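Local atomic coordinates of importin subunit beta-1 (Saccharomyces cerevisiae, PDB entry 5OWU), a protein that carries cargo into the nucleus together with importin alpha, which recognises the classical nuclear localization signal of the cargo. Residues 196-201 and 229-234; 200-205 and 241-246; 247-252 and 290-295; 273-278 and 284-289. All blocks are in the same frame, centred on the assembly; numbering follows the deposited sequence. Where two conformers were deposited one is given.

Contact 1. Residues 196-201 and 229-234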
loop_
_atom_site.group_PDB
_atom_site.type_symbol
_atom_site.label_atom_id
_atom_site.label_comp_id
_atom_site.label_asym_id
_atom_site.label_seq_id
_atom_site.Cartn_x
_atom_site.Cartn_y
_atom_site.Cartn_z
ATOM N N ALA A 196 -11.319 28.485 12.818
ATOM C CA ALA A 196 -11.244 27.172 13.449
ATOM C C ALA A 196 -12.537 26.396 13.240
ATOM O O ALA A 196 -12.509 25.188 12.976
ATOM C CB ALA A 196 -10.941 27.320 14.939
ATOM N N VAL A 197 -13.681 27.081 13.327
ATOM C CA VAL A 197 -14.965 26.402 13.190
ATOM C C VAL A 197 -15.180 25.948 11.752
ATOM O O VAL A 197 -15.625 24.821 11.513
ATOM C CB VAL A 197 -16.114 27.305 13.678
ATOM C CG1 VAL A 197 -17.467 26.644 13.417
ATOM C CG2 VAL A 197 -15.971 27.596 15.169
ATOM N N ARG A 198 -14.883 26.812 10.771
ATOM C CA ARG A 198 -15.025 26.410 9.375
ATOM C C ARG A 198 -14.109 25.240 9.050
ATOM O O ARG A 198 -14.503 24.315 8.330
ATOM C CB ARG A 198 -14.723 27.580 8.438
ATOM C CG ARG A 198 -15.755 28.688 8.441
ATOM C CD ARG A 198 -15.613 29.559 7.201
ATOM N NE ARG A 198 -16.400 29.045 6.083
ATOM C CZ ARG A 198 -16.414 29.571 4.863
ATOM N NH1 ARG A 198 -15.672 30.631 4.577
ATOM N NH2 ARG A 198 -17.175 29.028 3.923
ATOM N N LEU A 199 -12.881 25.265 9.572
ATOM C CA LEU A 199 -11.948 24.163 9.349
ATOM C C LEU A 199 -12.488 22.867 9.924
ATOM O O LEU A 199 -12.503 21.831 9.248
ATOM C CB LEU A 199 -10.590 24.474 9.981
ATOM C CG LEU A 199 -9.569 25.244 9.160
ATOM C CD1 LEU A 199 -8.352 25.509 10.027
ATOM C CD2 LEU A 199 -9.187 24.470 7.904
ATOM N N ALA A 200 -12.897 22.903 11.195
ATOM C CA ALA A 200 -13.462 21.722 11.831
ATOM C C ALA A 200 -14.680 21.215 11.072
ATOM O O ALA A 200 -14.880 20.002 10.941
ATOM C CB ALA A 200 -13.825 22.045 13.282
ATOM N N ALA A 201 -15.513 22.129 10.572
ATOM C CA ALA A 201 -16.706 21.725 9.839
ATOM C C ALA A 201 -16.334 21.032 8.533
ATOM O O ALA A 201 -16.877 19.975 8.209
ATOM C CB ALA A 201 -17.601 22.939 9.573
ATOM N N VAL A 229 -19.455 23.833 -0.440
ATOM C CA VAL A 229 -18.064 23.409 -0.562
ATOM C C VAL A 229 -17.304 24.339 -1.509
ATOM O O VAL A 229 -16.189 24.788 -1.209
ATOM C CB VAL A 229 -17.997 21.937 -1.012
ATOM C CG1 VAL A 229 -16.571 21.536 -1.359
ATOM C CG2 VAL A 229 -18.532 21.032 0.093
ATOM N N CYS A 230 -17.893 24.647 -2.667
ATOM C CA CYS A 230 -17.224 25.518 -3.636
ATOM C C CYS A 230 -17.010 26.914 -3.060
ATOM O O CYS A 230 -15.903 27.482 -3.134
ATOM C CB CYS A 230 -18.045 25.591 -4.919
ATOM S SG CYS A 230 -18.109 24.028 -5.811
ATOM N N GLU A 231 -18.071 27.488 -2.488
ATOM C CA GLU A 231 -17.961 28.744 -1.767
ATOM C C GLU A 231 -16.737 28.688 -0.863
ATOM O O GLU A 231 -15.936 29.627 -0.839
ATOM C CB GLU A 231 -19.242 29.008 -0.962
ATOM C CG GLU A 231 -19.346 30.410 -0.374
ATOM C CD GLU A 231 -18.218 30.736 0.597
ATOM O OE1 GLU A 231 -17.553 31.780 0.422
ATOM O OE2 GLU A 231 -17.988 29.939 1.532
ATOM N N ALA A 232 -16.567 27.578 -0.140
ATOM C CA ALA A 232 -15.434 27.480 0.775
ATOM C C ALA A 232 -14.105 27.434 0.031
ATOM O O ALA A 232 -13.104 27.962 0.531
ATOM C CB ALA A 232 -15.575 26.252 1.678
ATOM N N THR A 233 -14.055 26.807 -1.148
ATOM C CA THR A 233 -12.800 26.797 -1.894
ATOM C C THR A 233 -12.409 28.187 -2.360
ATOM O O THR A 233 -11.227 28.425 -2.629
ATOM C CB THR A 233 -12.871 25.892 -3.123
ATOM O OG1 THR A 233 -13.798 26.440 -4.066
ATOM C CG2 THR A 233 -13.274 24.474 -2.744
ATOM N N GLN A 234 -13.367 29.102 -2.486
ATOM C CA GLN A 234 -13.037 30.480 -2.839
ATOM C C GLN A 234 -12.852 31.389 -1.622
ATOM O O GLN A 234 -12.721 32.605 -1.791
ATOM C CB GLN A 234 -14.115 31.057 -3.757
ATOM C CG GLN A 234 -14.465 30.149 -4.936
ATOM C CD GLN A 234 -13.261 29.825 -5.797
ATOM O OE1 GLN A 234 -12.676 30.711 -6.419
ATOM N NE2 GLN A 234 -12.879 28.549 -5.833
HETATM O O HOH W 1 -16.000 32.096 2.677
#
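Arg-198 and Ala-232 mark the closest backbone approach, their CA atoms 8.7 Å apart, so helix 195-208 and the C-terminal end of helix 219-233 stand too far apart here for short side chains to close the distance. The long side chain of Arg-198 spans it. Its chain bends at chi3 (88°) and brings NH2 to Glu-231 OE2 at 2.7 Å, a salt bridge with an N-H...O angle of 153°. OE2 lies at the guanidinium edge and is met nearly along its C-O axis, with the two planar groups only 20° from coplanar. Glu-231 reaches across from the flank of its helix, CG anti to the backbone N and the chain folded at chi2. A water donates to Glu-231 OE1 at 2.8 Å; its link to Arg-198 NH1 is doubtful, the separation being unusually short. Ala-232 CB sits obliquely to the guanidinium, 3.9 Å from NH2. Behind the pair, Arg-198 NE bonds to Ala-188 O, a second hold on the guanidinium that should limit its rotation. The arrangement is a polar tie between successive HEAT repeats, joining HEAT 5 to HEAT 6 in the helical stack of the importin beta solenoid.

Contact 2. Residues 200-205 and 241-246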
loop_
_atom_site.group_PDB
_atom_site.type_symbol
_atom_site.label_atom_id
_atom_site.label_comp_id
_atom_site.label_asym_id
_atom_site.label_seq_id
_atom_site.Cartn_x
_atom_site.Cartn_y
_atom_site.Cartn_z
ATOM N N ALA A 200 -12.897 22.903 11.195
ATOM C CA ALA A 200 -13.462 21.722 11.831
ATOM C C ALA A 200 -14.680 21.215 11.072
ATOM O O ALA A 200 -14.880 20.002 10.941
ATOM C CB ALA A 200 -13.825 22.045 13.282
ATOM N N ALA A 201 -15.513 22.129 10.572
ATOM C CA ALA A 201 -16.706 21.725 9.839
ATOM C C ALA A 201 -16.334 21.032 8.533
ATOM O O ALA A 201 -16.877 19.975 8.209
ATOM C CB ALA A 201 -17.601 22.939 9.573
ATOM N N LEU A 202 -15.402 21.608 7.773
ATOM C CA LEU A 202 -15.030 21.006 6.497
ATOM C C LEU A 202 -14.330 19.664 6.701
ATOM O O LEU A 202 -14.585 18.700 5.963
ATOM C CB LEU A 202 -14.152 21.981 5.713
ATOM C CG LEU A 202 -14.883 23.261 5.293
ATOM C CD1 LEU A 202 -13.903 24.311 4.816
ATOM C CD2 LEU A 202 -15.899 22.970 4.208
ATOM N N ASN A 203 -13.457 19.574 7.705
ATOM C CA ASN A 203 -12.810 18.300 8.010
ATOM C C ASN A 203 -13.837 17.247 8.423
ATOM O O ASN A 203 -13.775 16.090 7.982
ATOM C CB ASN A 203 -11.763 18.505 9.106
ATOM C CG ASN A 203 -10.577 19.336 8.636
ATOM O OD1 ASN A 203 -10.263 19.376 7.449
ATOM N ND2 ASN A 203 -9.910 19.995 9.572
ATOM N N ALA A 204 -14.800 17.633 9.259
ATOM C CA ALA A 204 -15.875 16.715 9.616
ATOM C C ALA A 204 -16.681 16.301 8.389
ATOM O O ALA A 204 -17.065 15.136 8.252
ATOM C CB ALA A 204 -16.780 17.361 10.660
ATOM N N LEU A 205 -16.957 17.243 7.491
ATOM C CA LEU A 205 -17.721 16.924 6.290
ATOM C C LEU A 205 -17.001 15.868 5.464
ATOM O O LEU A 205 -17.606 14.873 5.018
ATOM C CB LEU A 205 -17.943 18.197 5.471
ATOM C CG LEU A 205 -18.782 18.060 4.206
ATOM C CD1 LEU A 205 -20.164 17.508 4.541
ATOM C CD2 LEU A 205 -18.887 19.410 3.485
ATOM N N GLN A 241 -9.510 27.125 2.417
ATOM C CA GLN A 241 -9.419 26.623 1.051
ATOM C C GLN A 241 -8.887 25.197 1.028
ATOM O O GLN A 241 -9.467 24.317 0.386
ATOM C CB GLN A 241 -8.522 27.536 0.211
ATOM C CG GLN A 241 -9.128 28.882 -0.122
ATOM C CD GLN A 241 -8.212 29.722 -0.996
ATOM O OE1 GLN A 241 -6.990 29.584 -0.944
ATOM N NE2 GLN A 241 -8.800 30.588 -1.813
ATOM N N ALA A 242 -7.774 24.949 1.722
ATOM C CA ALA A 242 -7.183 23.614 1.716
ATOM C C ALA A 242 -8.191 22.569 2.185
ATOM O O ALA A 242 -8.357 21.516 1.556
ATOM C CB ALA A 242 -5.927 23.591 2.590
ATOM N N ALA A 243 -8.887 22.854 3.285
ATOM C CA ALA A 243 -9.893 21.918 3.776
ATOM C C ALA A 243 -10.997 21.698 2.746
ATOM O O ALA A 243 -11.418 20.557 2.497
ATOM C CB ALA A 243 -10.474 22.436 5.091
ATOM N N ALA A 244 -11.474 22.781 2.128
ATOM C CA ALA A 244 -12.556 22.659 1.163
ATOM C C ALA A 244 -12.128 21.831 -0.043
ATOM O O ALA A 244 -12.912 21.032 -0.566
ATOM C CB ALA A 244 -13.031 24.048 0.733
ATOM N N PHE A 245 -10.883 22.002 -0.494
ATOM C CA PHE A 245 -10.379 21.202 -1.607
ATOM C C PHE A 245 -10.198 19.741 -1.213
ATOM O O PHE A 245 -10.431 18.850 -2.037
ATOM C CB PHE A 245 -9.066 21.792 -2.134
ATOM C CG PHE A 245 -9.251 22.709 -3.310
ATOM C CD1 PHE A 245 -9.498 22.193 -4.570
ATOM C CD2 PHE A 245 -9.185 24.086 -3.158
ATOM C CE1 PHE A 245 -9.677 23.035 -5.660
ATOM C CE2 PHE A 245 -9.362 24.933 -4.244
ATOM C CZ PHE A 245 -9.607 24.407 -5.493
ATOM N N GLY A 246 -9.803 19.463 0.030
ATOM C CA GLY A 246 -9.838 18.082 0.500
ATOM C C GLY A 246 -11.224 17.482 0.353
ATOM O O GLY A 246 -11.393 16.361 -0.150
HETATM O O HOH W 2 -11.239 18.542 4.752
#
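Leu-202 and Ala-243 bring their CA atoms to 5.9 Å where helices 195-208 and 238-255 run nearly parallel, the local axes 8.7 Å apart and 14° from each other. This is the stacking of neighbouring HEAT repeats, here HEAT 5 on HEAT 6, and the small methyls of Ala-243 and Ala-244 are consistent with the close approach. Leu-202 carries most of its own side. Its CB meets Ala-243 CB at 3.8 Å. With CG beside the backbone N (chi1 -66°), the CD1 branch is placed over both alanines, 4.2 Å from Ala-244 CB. The methyl of Ala-243 points at the other helix and is touched both by Leu-202 and by the amide of Asn-203, whose OD1 comes within 3.9 Å of it. Ala-244 turns its methyl to the flank, where Ala-232 and Thr-233 of helix 219-233 also pack, so that it joins three helices. The inner part of the contact is therefore apolar, while Asn-203, exposed at the margin, adds a water-mediated link to its direct touch. One water donates to Asn-203 OD1 and to Ala-243 O, at 3.0 Å from each, tying the amide to a backbone carbonyl of the facing helix.

Contact 3. Residues 247-252 and 290-295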
loop_
_atom_site.group_PDB
_atom_site.type_symbol
_atom_site.label_atom_id
_atom_site.label_comp_id
_atom_site.label_asym_id
_atom_site.label_seq_id
_atom_site.Cartn_x
_atom_site.Cartn_y
_atom_site.Cartn_z
ATOM N N CYS A 247 -12.241 18.243 0.768
ATOM C CA CYS A 247 -13.627 17.813 0.585
ATOM C C CYS A 247 -13.941 17.557 -0.875
ATOM O O CYS A 247 -14.514 16.522 -1.234
ATOM C CB CYS A 247 -14.585 18.871 1.115
ATOM S SG CYS A 247 -14.872 18.748 2.830
ATOM N N LEU A 248 -13.607 18.516 -1.737
ATOM C CA LEU A 248 -13.930 18.371 -3.150
ATOM C C LEU A 248 -13.296 17.119 -3.730
ATOM O O LEU A 248 -13.942 16.388 -4.486
ATOM C CB LEU A 248 -13.473 19.601 -3.939
ATOM C CG LEU A 248 -14.481 20.697 -4.256
ATOM C CD1 LEU A 248 -13.808 21.729 -5.147
ATOM C CD2 LEU A 248 -15.741 20.155 -4.924
ATOM N N CYS A 249 -12.030 16.852 -3.396
ATOM C CA CYS A 249 -11.367 15.682 -3.961
ATOM C C CYS A 249 -12.043 14.405 -3.495
ATOM O O CYS A 249 -12.284 13.485 -4.294
ATOM C CB CYS A 249 -9.886 15.671 -3.579
ATOM S SG CYS A 249 -8.913 16.977 -4.365
ATOM N N LYS A 250 -12.363 14.328 -2.201
ATOM C CA LYS A 250 -13.020 13.130 -1.695
ATOM C C LYS A 250 -14.394 12.950 -2.331
ATOM O O LYS A 250 -14.799 11.825 -2.660
ATOM C CB LYS A 250 -13.127 13.202 -0.176
ATOM C CG LYS A 250 -12.799 11.885 0.511
ATOM C CD LYS A 250 -13.468 11.747 1.875
ATOM C CE LYS A 250 -13.100 10.434 2.548
ATOM N NZ LYS A 250 -13.459 9.260 1.694
ATOM N N ILE A 251 -15.125 14.048 -2.518
ATOM C CA ILE A 251 -16.426 13.979 -3.179
ATOM C C ILE A 251 -16.274 13.493 -4.609
ATOM O O ILE A 251 -17.102 12.727 -5.104
ATOM C CB ILE A 251 -17.131 15.347 -3.140
ATOM C CG1 ILE A 251 -17.569 15.672 -1.710
ATOM C CG2 ILE A 251 -18.344 15.355 -4.081
ATOM C CD1 ILE A 251 -17.967 17.123 -1.501
ATOM N N MET A 252 -15.252 13.969 -5.318
ATOM C CA MET A 252 -15.053 13.512 -6.689
ATOM C C MET A 252 -14.789 12.013 -6.712
ATOM O O MET A 252 -15.366 11.281 -7.527
ATOM C CB MET A 252 -13.898 14.284 -7.331
ATOM C CG MET A 252 -13.497 13.823 -8.735
ATOM S SD MET A 252 -14.716 14.178 -10.008
ATOM C CE MET A 252 -14.756 15.978 -9.945
ATOM N N TRP A 290 -7.225 17.851 -9.970
ATOM C CA TRP A 290 -7.217 17.253 -11.302
ATOM C C TRP A 290 -6.569 15.870 -11.296
ATOM O O TRP A 290 -6.981 14.992 -12.070
ATOM C CB TRP A 290 -6.555 18.206 -12.294
ATOM C CG TRP A 290 -7.542 19.239 -12.721
ATOM C CD1 TRP A 290 -7.683 20.503 -12.223
ATOM C CD2 TRP A 290 -8.569 19.078 -13.705
ATOM N NE1 TRP A 290 -8.730 21.141 -12.847
ATOM C CE2 TRP A 290 -9.292 20.286 -13.757
ATOM C CE3 TRP A 290 -8.949 18.026 -14.547
ATOM C CZ2 TRP A 290 -10.358 20.476 -14.626
ATOM C CZ3 TRP A 290 -10.011 18.214 -15.402
ATOM C CH2 TRP A 290 -10.705 19.431 -15.435
ATOM N N SER A 291 -5.604 15.633 -10.403
ATOM C CA SER A 291 -5.070 14.285 -10.254
ATOM C C SER A 291 -6.151 13.325 -9.779
ATOM O O SER A 291 -6.221 12.185 -10.246
ATOM C CB SER A 291 -3.881 14.279 -9.290
ATOM O OG SER A 291 -2.743 14.897 -9.877
ATOM N N THR A 292 -7.006 13.766 -8.852
ATOM C CA THR A 292 -8.108 12.911 -8.415
ATOM C C THR A 292 -9.009 12.553 -9.590
ATOM O O THR A 292 -9.369 11.381 -9.784
ATOM C CB THR A 292 -8.912 13.598 -7.309
ATOM O OG1 THR A 292 -8.060 13.863 -6.187
ATOM C CG2 THR A 292 -10.044 12.715 -6.845
ATOM N N ILE A 293 -9.375 13.552 -10.401
ATOM C CA ILE A 293 -10.177 13.267 -11.594
ATOM C C ILE A 293 -9.508 12.201 -12.458
ATOM O O ILE A 293 -10.134 11.206 -12.855
ATOM C CB ILE A 293 -10.423 14.554 -12.397
ATOM C CG1 ILE A 293 -11.358 15.479 -11.616
ATOM C CG2 ILE A 293 -11.016 14.230 -13.763
ATOM C CD1 ILE A 293 -11.555 16.847 -12.265
ATOM N N CYS A 294 -8.240 12.418 -12.809
ATOM C CA CYS A 294 -7.558 11.458 -13.671
ATOM C C CYS A 294 -7.556 10.064 -13.055
ATOM O O CYS A 294 -7.812 9.073 -13.744
ATOM C CB CYS A 294 -6.126 11.913 -13.953
ATOM S SG CYS A 294 -6.017 13.292 -15.096
ATOM N N GLU A 295 -7.250 9.966 -11.759
ATOM C CA GLU A 295 -7.212 8.658 -11.108
ATOM C C GLU A 295 -8.552 7.948 -11.223
ATOM O O GLU A 295 -8.606 6.731 -11.468
ATOM C CB GLU A 295 -6.821 8.810 -9.636
ATOM C CG GLU A 295 -5.413 9.330 -9.429
ATOM C CD GLU A 295 -5.152 9.742 -7.994
ATOM O OE1 GLU A 295 -6.063 9.578 -7.157
ATOM O OE2 GLU A 295 -4.041 10.235 -7.707
#
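Met-252 and Ile-293 make the apolar centre of this contact: the methyl CE of Met-252 lies 3.8 Å from Ile-293 CG1, and SD follows at 3.9 Å from the same carbon. The methionine chain turns at chi2 and again at chi3 (69° and 62°), which curls the thioether so that it crosses Ile-293 at a slant. Beside it, Thr-292 points toward the other helix. Its CG2 touches Met-252 CG at 4.1 Å and approaches Cys-249 O at 3.5 Å, while its OG1 faces Cys-249 CB and SG in van der Waals contact. That hydroxyl is occupied within its own helix, hydrogen-bonded to Glu-288 O one turn back, a bond consistent with the rotamer that turns CG2 to Cys-249 O and Met-252. The backbones behind these side chains belong to helices 238-255 and 280-306, the second helices of HEAT 6 and HEAT 7, which run almost parallel, 8° apart with local axes 9.3 Å from each other. In the next shell, Phe-289 packs against both Cys-249 and Met-252. Ile-293 CD1 rests over one face of the Trp-290 ring, off toward its rim, and Trp-290 NE1 is in turn hydrogen-bonded to Thr-271 OG1 of helix 260-274.

Contact 4. Residues 273-278 and 284-289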
loop_
_atom_site.group_PDB
_atom_site.type_symbol
_atom_site.label_atom_id
_atom_site.label_comp_id
_atom_site.label_asym_id
_atom_site.label_seq_id
_atom_site.Cartn_x
_atom_site.Cartn_y
_atom_site.Cartn_z
ATOM N N ALA A 273 -8.570 28.340 -13.117
ATOM C CA ALA A 273 -8.134 29.692 -12.798
ATOM C C ALA A 273 -7.095 29.677 -11.687
ATOM O O ALA A 273 -6.021 30.277 -11.817
ATOM C CB ALA A 273 -9.335 30.546 -12.399
ATOM N N THR A 274 -7.391 28.979 -10.586
ATOM C CA THR A 274 -6.468 29.000 -9.455
ATOM C C THR A 274 -5.210 28.164 -9.683
ATOM O O THR A 274 -4.246 28.317 -8.924
ATOM C CB THR A 274 -7.180 28.539 -8.184
ATOM O OG1 THR A 274 -7.982 27.387 -8.465
ATOM C CG2 THR A 274 -8.063 29.659 -7.646
ATOM N N MET A 275 -5.167 27.314 -10.713
ATOM C CA MET A 275 -3.920 26.606 -10.992
ATOM C C MET A 275 -2.784 27.554 -11.357
ATOM O O MET A 275 -1.620 27.140 -11.349
ATOM C CB MET A 275 -4.107 25.593 -12.121
ATOM C CG MET A 275 -2.991 24.570 -12.183
ATOM S SD MET A 275 -3.347 23.189 -13.267
ATOM C CE MET A 275 -4.689 22.398 -12.402
ATOM N N LYS A 276 -3.087 28.808 -11.687
ATOM C CA LYS A 276 -2.067 29.793 -12.017
ATOM C C LYS A 276 -1.702 30.680 -10.836
ATOM O O LYS A 276 -0.917 31.618 -11.003
ATOM C CB LYS A 276 -2.531 30.663 -13.193
ATOM C CG LYS A 276 -2.884 29.858 -14.439
ATOM C CD LYS A 276 -2.834 30.702 -15.708
ATOM C CE LYS A 276 -3.865 31.811 -15.701
ATOM N NZ LYS A 276 -5.247 31.288 -15.535
ATOM N N SER A 277 -2.246 30.410 -9.660
ATOM C CA SER A 277 -1.951 31.242 -8.505
ATOM C C SER A 277 -0.445 31.279 -8.251
ATOM O O SER A 277 0.219 30.236 -8.298
ATOM C CB SER A 277 -2.665 30.709 -7.267
ATOM O OG SER A 277 -2.196 31.358 -6.095
ATOM N N PRO A 278 0.127 32.454 -7.964
ATOM C CA PRO A 278 1.542 32.498 -7.563
ATOM C C PRO A 278 1.812 31.849 -6.213
ATOM O O PRO A 278 2.983 31.700 -5.846
ATOM C CB PRO A 278 1.855 34.001 -7.533
ATOM C CG PRO A 278 0.541 34.661 -7.320
ATOM C CD PRO A 278 -0.482 33.795 -7.993
ATOM N N SER A 284 -1.163 23.962 -5.736
ATOM C CA SER A 284 -1.088 22.547 -5.390
ATOM C C SER A 284 -2.471 21.966 -5.148
ATOM O O SER A 284 -2.755 20.832 -5.559
ATOM C CB SER A 284 -0.213 22.346 -4.150
ATOM O OG SER A 284 1.143 22.620 -4.434
ATOM N N MET A 285 -3.345 22.726 -4.479
ATOM C CA MET A 285 -4.719 22.265 -4.270
ATOM C C MET A 285 -5.392 21.935 -5.596
ATOM O O MET A 285 -6.004 20.863 -5.757
ATOM C CB MET A 285 -5.540 23.328 -3.542
ATOM C CG MET A 285 -5.064 23.682 -2.157
ATOM S SD MET A 285 -6.101 24.999 -1.482
ATOM C CE MET A 285 -4.926 25.824 -0.411
ATOM N N THR A 286 -5.310 22.860 -6.560
ATOM C CA THR A 286 -5.981 22.598 -7.834
ATOM C C THR A 286 -5.373 21.381 -8.522
ATOM O O THR A 286 -6.091 20.541 -9.094
ATOM C CB THR A 286 -5.908 23.824 -8.751
ATOM O OG1 THR A 286 -4.573 23.993 -9.245
ATOM C CG2 THR A 286 -6.333 25.078 -8.011
ATOM N N VAL A 287 -4.047 21.257 -8.450
ATOM C CA VAL A 287 -3.381 20.110 -9.053
ATOM C C VAL A 287 -3.938 18.819 -8.472
ATOM O O VAL A 287 -4.300 17.895 -9.207
ATOM C CB VAL A 287 -1.859 20.213 -8.864
ATOM C CG1 VAL A 287 -1.166 18.937 -9.337
ATOM C CG2 VAL A 287 -1.321 21.408 -9.625
ATOM N N GLU A 288 -4.030 18.741 -7.139
ATOM C CA GLU A 288 -4.532 17.522 -6.515
ATOM C C GLU A 288 -5.946 17.217 -6.981
ATOM O O GLU A 288 -6.308 16.049 -7.169
ATOM C CB GLU A 288 -4.487 17.639 -4.988
ATOM C CG GLU A 288 -5.110 16.446 -4.257
ATOM C CD GLU A 288 -4.447 15.124 -4.611
ATOM O OE1 GLU A 288 -3.265 15.135 -5.028
ATOM O OE2 GLU A 288 -5.107 14.070 -4.471
ATOM N N PHE A 289 -6.764 18.255 -7.169
ATOM C CA PHE A 289 -8.109 18.028 -7.698
ATOM C C PHE A 289 -8.067 17.347 -9.067
ATOM O O PHE A 289 -8.790 16.366 -9.326
ATOM C CB PHE A 289 -8.854 19.357 -7.784
ATOM C CG PHE A 289 -10.275 19.213 -8.224
ATOM C CD1 PHE A 289 -11.184 18.568 -7.415
ATOM C CD2 PHE A 289 -10.700 19.709 -9.441
ATOM C CE1 PHE A 289 -12.494 18.424 -7.796
ATOM C CE2 PHE A 289 -12.024 19.565 -9.831
ATOM C CZ PHE A 289 -12.915 18.916 -9.003
#
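Thr-274 is the first residue of 273-278 to meet helix 280-306, its side chain directed at Thr-286 with CB 3.6 Å from Thr-286 CG2, though the modelled closeness of its hydroxyl to that methyl is doubtful. The hydroxyl is taken up by its own helix, bonding to Leu-270 O. Thr-274 also starts a type I beta turn that runs to Ser-277. Met-275 follows and gives the larger share of this side. Its CA is 5.5 Å from the CA of Thr-286, the nearest backbone approach, and its CB and CG lie 3.3 and 3.4 Å from Thr-286 OG1. That oxygen bonds to Ala-283 O in the preceding turn, so toward the methionine it serves as a packing surface. Here the two helices of HEAT 7 come together beside the short link that reverses the chain, the helical hairpin from which the repeat is built. Beyond CG the methionine bends at chi3 (-67°), which returns CE over the helix to 3.5 Å from Thr-286 OG1; CG also packs on Val-287 CG2 at 4.4 Å. Leu-332 of helix 317-332 touches both Met-275 and Val-287, bringing HEAT 8 against this corner. Further along, Ser-277 O accepts a hydrogen bond from Arg-335 NH1.

Contacts 1 and 2 start from the same stretch of helix 195-208 and overlap at Ala-200 and Ala-201; both close before contact 3 opens, and contact 4 is nested within the loop that contact 3 closes. The centres of contacts 1 and 2 are about 5 Å apart, and Ala-232 CB meets Ala-244 CB where they touch. Helix 238-255 passes from contact 2 to contact 3, whose centres are about 14 Å apart; helix 280-306 then serves contacts 3 and 4, about 13 Å apart. The first three contacts join neighbouring repeats, HEAT 5 to 6 and HEAT 6 to 7, and contact 4 lies inside HEAT 7. Shared helices thus make one continuous packed run through this part of the solenoid.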